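Long-range contact in PHB depolymerase (Penicillium funiculosum, PDB 2D81), which hydrolyses the ester bonds of the biopolyester poly(3-hydroxybutyrate), using a circularly permuted alpha/beta hydrolase fold: residues A[44-56]-A[65-77]. Numbering follows the deposited sequence.
Sequences AGGPYDCARNQYY and PSITTPTANMKSW. With RB3 ((1R)-3-{[(1R)-3-methoxy-1-methyl-3-oxopropyl]oxy}-1-methyl-3-oxopropyl (3R)-3-hydroxybutanoate), chain C.
With CG anti to the backbone N (chi1 174°), Tyr48 carries its ring to Met74, while Gln54, its CG between backbone N and carbonyl carbon (chi1 69°), sends its amide to Ser66. In this alpha/beta hydrolase fold the loop 44-56 follows strand 39-43 of the central sheet and, by consecutive turns, type II from Pro47 and type I from Asp49, packs against helix 68-77 and its lead-in. The Gln54 amide grips the Ser66 backbone twice: OE1 accepts from Ser66 N at 2.9 Å on an in-plane lone pair, and NE2 donates to Ser66 O at 2.9 Å. NE2 also donates to Cys50 O, almost within its amide plane, tying the turn to the lead-in. A leucine in place of Gln54 would probably leave Ser66 N and O and Cys50 O without these partners, and the turn less firmly tied to the helix start. Cys50, disulfide-bonded to Cys59, rests SG on Pro65 CB at 3.5 Å. Pro47 CG meets Ile67 CG2 at 3.7 Å, and Pro70 sets CB 3.3 Å from Tyr48 O and turns CG to Asp49 O. Met74 CG is 3.4 Å from Tyr48 CD2, with the sulfur oblique to the ring in a Met-aromatic contact; the Tyr48 hydroxyl is hydrogen-bonded to Asp296 O. Just beyond Gln54, Tyr56 lines the pocket holding the hydroxybutyrate trimer. At the far end of 65-77, the Trp77 ring points its edge at the salt bridge in which Arg52 NE donates to the syn lone pair of Asp49 OD2 at 2.8 Å; the ring plane is 78° from the guanidinium, with Trp77 CH2 3.4 Å from Arg52 NE.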
loop_
_atom_site.group_PDB
_atom_site.type_symbol
_atom_site.label_atom_id
_atom_site.label_comp_id
_atom_site.label_asym_id
_atom_site.label_seq_id
_atom_site.Cartn_x
_atom_site.Cartn_y
_atom_site.Cartn_z
ATOM N N ALA A 44 -2.761 9.096 1.632
ATOM C CA ALA A 44 -4.181 9.436 1.645
ATOM C C ALA A 44 -5.036 8.224 1.998
ATOM O O ALA A 44 -6.025 7.928 1.323
ATOM C CB ALA A 44 -4.597 9.999 0.280
ATOM N N GLY A 45 -4.638 7.525 3.058
ATOM C CA GLY A 45 -5.454 6.460 3.613
ATOM C C GLY A 45 -5.968 6.861 4.986
ATOM O O GLY A 45 -6.217 8.037 5.233
ATOM N N GLY A 46 -6.119 5.893 5.888
ATOM C CA GLY A 46 -6.670 6.201 7.195
ATOM C C GLY A 46 -6.362 5.167 8.263
ATOM O O GLY A 46 -5.646 4.195 8.009
ATOM N N PRO A 47 -6.917 5.344 9.473
ATOM C CA PRO A 47 -6.721 4.451 10.618
ATOM C C PRO A 47 -6.889 2.956 10.347
ATOM O O PRO A 47 -7.811 2.528 9.650
ATOM C CB PRO A 47 -7.737 4.969 11.633
ATOM C CG PRO A 47 -7.776 6.434 11.336
ATOM C CD PRO A 47 -7.842 6.438 9.825
ATOM N N TYR A 48 -5.983 2.171 10.917
ATOM C CA TYR A 48 -6.157 0.730 10.996
ATOM C C TYR A 48 -7.485 0.395 11.685
ATOM O O TYR A 48 -7.740 0.851 12.798
ATOM C CB TYR A 48 -5.003 0.116 11.789
ATOM C CG TYR A 48 -5.189 -1.356 12.047
ATOM C CD1 TYR A 48 -4.903 -2.301 11.058
ATOM C CD2 TYR A 48 -5.711 -1.803 13.258
ATOM C CE1 TYR A 48 -5.135 -3.654 11.271
ATOM C CE2 TYR A 48 -5.950 -3.154 13.482
ATOM C CZ TYR A 48 -5.664 -4.071 12.487
ATOM O OH TYR A 48 -5.936 -5.398 12.697
ATOM N N ASP A 49 -8.316 -0.400 11.012
ATOM C CA ASP A 49 -9.596 -0.874 11.554
ATOM C C ASP A 49 -10.624 0.256 11.611
ATOM O O ASP A 49 -11.614 0.165 12.335
ATOM C CB ASP A 49 -9.402 -1.470 12.962
ATOM C CG ASP A 49 -10.472 -2.503 13.325
ATOM O OD1 ASP A 49 -11.083 -2.387 14.409
ATOM O OD2 ASP A 49 -10.690 -3.445 12.536
ATOM N N CYS A 50 -10.395 1.308 10.830
ATOM C CA CYS A 50 -11.251 2.495 10.884
ATOM C C CYS A 50 -12.729 2.150 10.711
ATOM O O CYS A 50 -13.584 2.658 11.435
ATOM C CB CYS A 50 -10.842 3.509 9.806
ATOM S SG CYS A 50 -11.550 5.168 10.102
ATOM N N ALA A 51 -13.030 1.281 9.750
ATOM C CA ALA A 51 -14.409 1.093 9.314
ATOM C C ALA A 51 -15.125 -0.074 9.985
ATOM O O ALA A 51 -16.211 -0.461 9.555
ATOM C CB ALA A 51 -14.455 0.921 7.796
ATOM N N ARG A 52 -14.533 -0.640 11.034
ATOM C CA ARG A 52 -15.147 -1.811 11.655
ATOM C C ARG A 52 -16.351 -1.440 12.512
ATOM O O ARG A 52 -17.366 -2.139 12.490
ATOM C CB ARG A 52 -14.132 -2.587 12.504
ATOM C CG ARG A 52 -14.705 -3.887 13.074
ATOM C CD ARG A 52 -13.701 -4.638 13.931
ATOM N NE ARG A 52 -12.648 -5.284 13.147
ATOM C CZ ARG A 52 -12.718 -6.522 12.663
ATOM N NH1 ARG A 52 -11.705 -7.015 11.965
ATOM N NH2 ARG A 52 -13.791 -7.272 12.885
ATOM N N ASN A 53 -16.246 -0.345 13.262
ATOM C CA ASN A 53 -17.300 0.017 14.208
ATOM C C ASN A 53 -17.888 1.410 13.999
ATOM O O ASN A 53 -18.646 1.905 14.837
ATOM C CB ASN A 53 -16.785 -0.115 15.646
ATOM C CG ASN A 53 -16.404 -1.540 15.996
ATOM O OD1 ASN A 53 -15.226 -1.891 16.039
ATOM N ND2 ASN A 53 -17.408 -2.376 16.235
ATOM N N GLN A 54 -17.536 2.036 12.882
ATOM C CA GLN A 54 -18.219 3.240 12.428
ATOM C C GLN A 54 -18.320 3.149 10.912
ATOM O O GLN A 54 -17.510 2.474 10.271
ATOM C CB GLN A 54 -17.432 4.487 12.846
ATOM C CG GLN A 54 -16.110 4.673 12.120
ATOM C CD GLN A 54 -15.149 5.572 12.877
ATOM O OE1 GLN A 54 -15.534 6.628 13.388
ATOM N NE2 GLN A 54 -13.887 5.160 12.946
ATOM N N TYR A 55 -19.319 3.802 10.330
ATOM C CA TYR A 55 -19.573 3.617 8.909
ATOM C C TYR A 55 -18.390 4.151 8.102
ATOM O O TYR A 55 -17.754 5.130 8.492
ATOM C CB TYR A 55 -20.864 4.326 8.494
ATOM C CG TYR A 55 -21.417 3.818 7.182
ATOM C CD1 TYR A 55 -21.834 2.493 7.051
ATOM C CD2 TYR A 55 -21.503 4.651 6.067
ATOM C CE1 TYR A 55 -22.324 2.009 5.843
ATOM C CE2 TYR A 55 -21.993 4.175 4.851
ATOM C CZ TYR A 55 -22.401 2.853 4.749
ATOM O OH TYR A 55 -22.888 2.377 3.554
ATOM N N TYR A 56 -18.085 3.496 6.987
ATOM C CA TYR A 56 -16.836 3.765 6.285
ATOM C C TYR A 56 -16.746 5.200 5.763
ATOM O O TYR A 56 -15.650 5.743 5.631
ATOM C CB TYR A 56 -16.650 2.765 5.135
ATOM C CG TYR A 56 -17.488 3.063 3.916
ATOM C CD1 TYR A 56 -17.021 3.917 2.918
ATOM C CD2 TYR A 56 -18.761 2.514 3.770
ATOM C CE1 TYR A 56 -17.800 4.220 1.806
ATOM C CE2 TYR A 56 -19.550 2.810 2.661
ATOM C CZ TYR A 56 -19.062 3.663 1.686
ATOM O OH TYR A 56 -19.834 3.964 0.588
ATOM N N PRO A 65 -12.761 10.511 11.887
ATOM C CA PRO A 65 -13.171 9.193 12.380
ATOM C C PRO A 65 -12.649 8.944 13.791
ATOM O O PRO A 65 -11.574 9.422 14.155
ATOM C CB PRO A 65 -12.564 8.236 11.357
ATOM C CG PRO A 65 -11.333 8.968 10.905
ATOM C CD PRO A 65 -11.845 10.384 10.740
ATOM N N SER A 66 -13.413 8.201 14.585
ATOM C CA SER A 66 -12.961 7.834 15.920
ATOM C C SER A 66 -11.889 6.757 15.813
ATOM O O SER A 66 -11.967 5.879 14.954
ATOM C CB SER A 66 -14.128 7.307 16.757
ATOM O OG SER A 66 -13.692 6.946 18.058
ATOM N N ILE A 67 -10.891 6.821 16.686
ATOM C CA ILE A 67 -9.894 5.763 16.750
ATOM C C ILE A 67 -9.827 5.143 18.142
ATOM O O ILE A 67 -8.893 4.407 18.457
ATOM C CB ILE A 67 -8.490 6.280 16.371
ATOM C CG1 ILE A 67 -8.075 7.408 17.315
ATOM C CG2 ILE A 67 -8.482 6.740 14.921
ATOM C CD1 ILE A 67 -6.601 7.789 17.206
ATOM N N THR A 68 -10.824 5.431 18.973
ATOM C CA THR A 68 -10.849 4.865 20.316
ATOM C C THR A 68 -10.888 3.339 20.254
ATOM O O THR A 68 -10.017 2.664 20.809
ATOM C CB THR A 68 -12.068 5.364 21.116
ATOM O OG1 THR A 68 -12.075 6.796 21.129
ATOM C CG2 THR A 68 -11.998 4.861 22.551
ATOM N N THR A 69 -11.891 2.794 19.571
ATOM C CA THR A 69 -12.020 1.346 19.463
ATOM C C THR A 69 -10.950 0.740 18.553
ATOM O O THR A 69 -10.420 -0.330 18.844
ATOM C CB THR A 69 -13.424 0.947 18.973
ATOM O OG1 THR A 69 -14.401 1.431 19.907
ATOM C CG2 THR A 69 -13.544 -0.567 18.872
ATOM N N PRO A 70 -10.620 1.411 17.435
ATOM C CA PRO A 70 -9.586 0.845 16.561
ATOM C C PRO A 70 -8.256 0.676 17.305
ATOM O O PRO A 70 -7.579 -0.344 17.167
ATOM C CB PRO A 70 -9.492 1.875 15.436
ATOM C CG PRO A 70 -10.916 2.325 15.308
ATOM C CD PRO A 70 -11.335 2.508 16.756
ATOM N N THR A 71 -7.895 1.676 18.102
ATOM C CA THR A 71 -6.661 1.623 18.875
ATOM C C THR A 71 -6.749 0.564 19.975
ATOM O O THR A 71 -5.787 -0.170 20.216
ATOM C CB THR A 71 -6.337 2.997 19.505
ATOM O OG1 THR A 71 -6.234 3.982 18.464
ATOM C CG2 THR A 71 -5.012 2.937 20.270
ATOM N N ALA A 72 -7.902 0.482 20.631
ATOM C CA ALA A 72 -8.139 -0.558 21.629
ATOM C C ALA A 72 -8.017 -1.953 21.018
ATOM O O ALA A 72 -7.471 -2.867 21.638
ATOM C CB ALA A 72 -9.519 -0.381 22.252
ATOM N N ASN A 73 -8.524 -2.117 19.801
ATOM C CA ASN A 73 -8.425 -3.404 19.119
ATOM C C ASN A 73 -6.972 -3.777 18.834
ATOM O O ASN A 73 -6.580 -4.937 18.990
ATOM C CB ASN A 73 -9.233 -3.381 17.815
ATOM C CG ASN A 73 -10.736 -3.513 18.054
ATOM O OD1 ASN A 73 -11.547 -3.279 17.153
ATOM N ND2 ASN A 73 -11.107 -3.900 19.267
ATOM N N MET A 74 -6.167 -2.801 18.425
ATOM C CA MET A 74 -4.749 -3.060 18.203
ATOM C C MET A 74 -4.094 -3.613 19.467
ATOM O O MET A 74 -3.334 -4.579 19.409
ATOM C CB MET A 74 -4.033 -1.782 17.750
ATOM C CG MET A 74 -4.374 -1.377 16.321
ATOM S SD MET A 74 -3.545 0.118 15.759
ATOM C CE MET A 74 -1.872 -0.473 15.563
ATOM N N LYS A 75 -4.397 -3.003 20.610
ATOM C CA LYS A 75 -3.859 -3.472 21.879
ATOM C C LYS A 75 -4.375 -4.864 22.212
ATOM O O LYS A 75 -3.613 -5.732 22.630
ATOM C CB LYS A 75 -4.224 -2.501 23.005
ATOM C CG LYS A 75 -3.556 -1.146 22.878
ATOM C CD LYS A 75 -3.951 -0.217 24.009
ATOM C CE LYS A 75 -3.323 1.157 23.839
ATOM N NZ LYS A 75 -3.769 2.101 24.899
ATOM N N SER A 76 -5.672 -5.073 22.013
ATOM C CA SER A 76 -6.305 -6.328 22.399
ATOM C C SER A 76 -5.859 -7.499 21.527
ATOM O O SER A 76 -5.670 -8.608 22.026
ATOM C CB SER A 76 -7.827 -6.189 22.334
ATOM O OG SER A 76 -8.274 -5.170 23.209
ATOM N N TRP A 77 -5.686 -7.249 20.231
ATOM C CA TRP A 77 -5.361 -8.318 19.287
ATOM C C TRP A 77 -3.867 -8.614 19.203
ATOM O O TRP A 77 -3.462 -9.590 18.576
ATOM C CB TRP A 77 -5.877 -7.973 17.884
ATOM C CG TRP A 77 -7.358 -7.729 17.812
ATOM C CD1 TRP A 77 -8.310 -8.193 18.676
ATOM C CD2 TRP A 77 -8.057 -6.992 16.802
ATOM N NE1 TRP A 77 -9.560 -7.789 18.267
ATOM C CE2 TRP A 77 -9.433 -7.051 17.120
ATOM C CE3 TRP A 77 -7.656 -6.289 15.658
ATOM C CZ2 TRP A 77 -10.411 -6.430 16.334
ATOM C CZ3 TRP A 77 -8.633 -5.672 14.876
ATOM C CH2 TRP A 77 -9.993 -5.747 15.220
HETATM O O1M RB3 C . -12.639 7.562 -3.243
HETATM C C1A RB3 C . -11.873 6.585 -3.098
HETATM O O1A RB3 C . -11.690 5.668 -3.929
HETATM C C2A RB3 C . -11.089 6.506 -1.786
HETATM C C3A RB3 C . -11.360 5.190 -1.054
HETATM C C4A RB3 C . -10.566 5.189 0.255
HETATM O O3A RB3 C . -12.764 5.092 -0.763
HETATM C C1B RB3 C . -13.235 3.821 -0.890
HETATM O O1B RB3 C . -12.477 2.857 -0.795
HETATM C C2B RB3 C . -14.729 3.625 -1.155
HETATM C C3B RB3 C . -15.208 2.192 -0.903
HETATM C C4B RB3 C . -15.049 1.801 0.568
HETATM O O3B RB3 C . -16.599 2.098 -1.249
HETATM C C1C RB3 C . -16.791 1.852 -2.573
HETATM O O1C RB3 C . -16.027 2.330 -3.411
HETATM C C2C RB3 C . -17.976 0.986 -3.005
HETATM C C3C RB3 C . -18.921 1.765 -3.921
HETATM C C4C RB3 C . -20.117 0.899 -4.322
HETATM O O3C RB3 C . -19.365 2.950 -3.255
#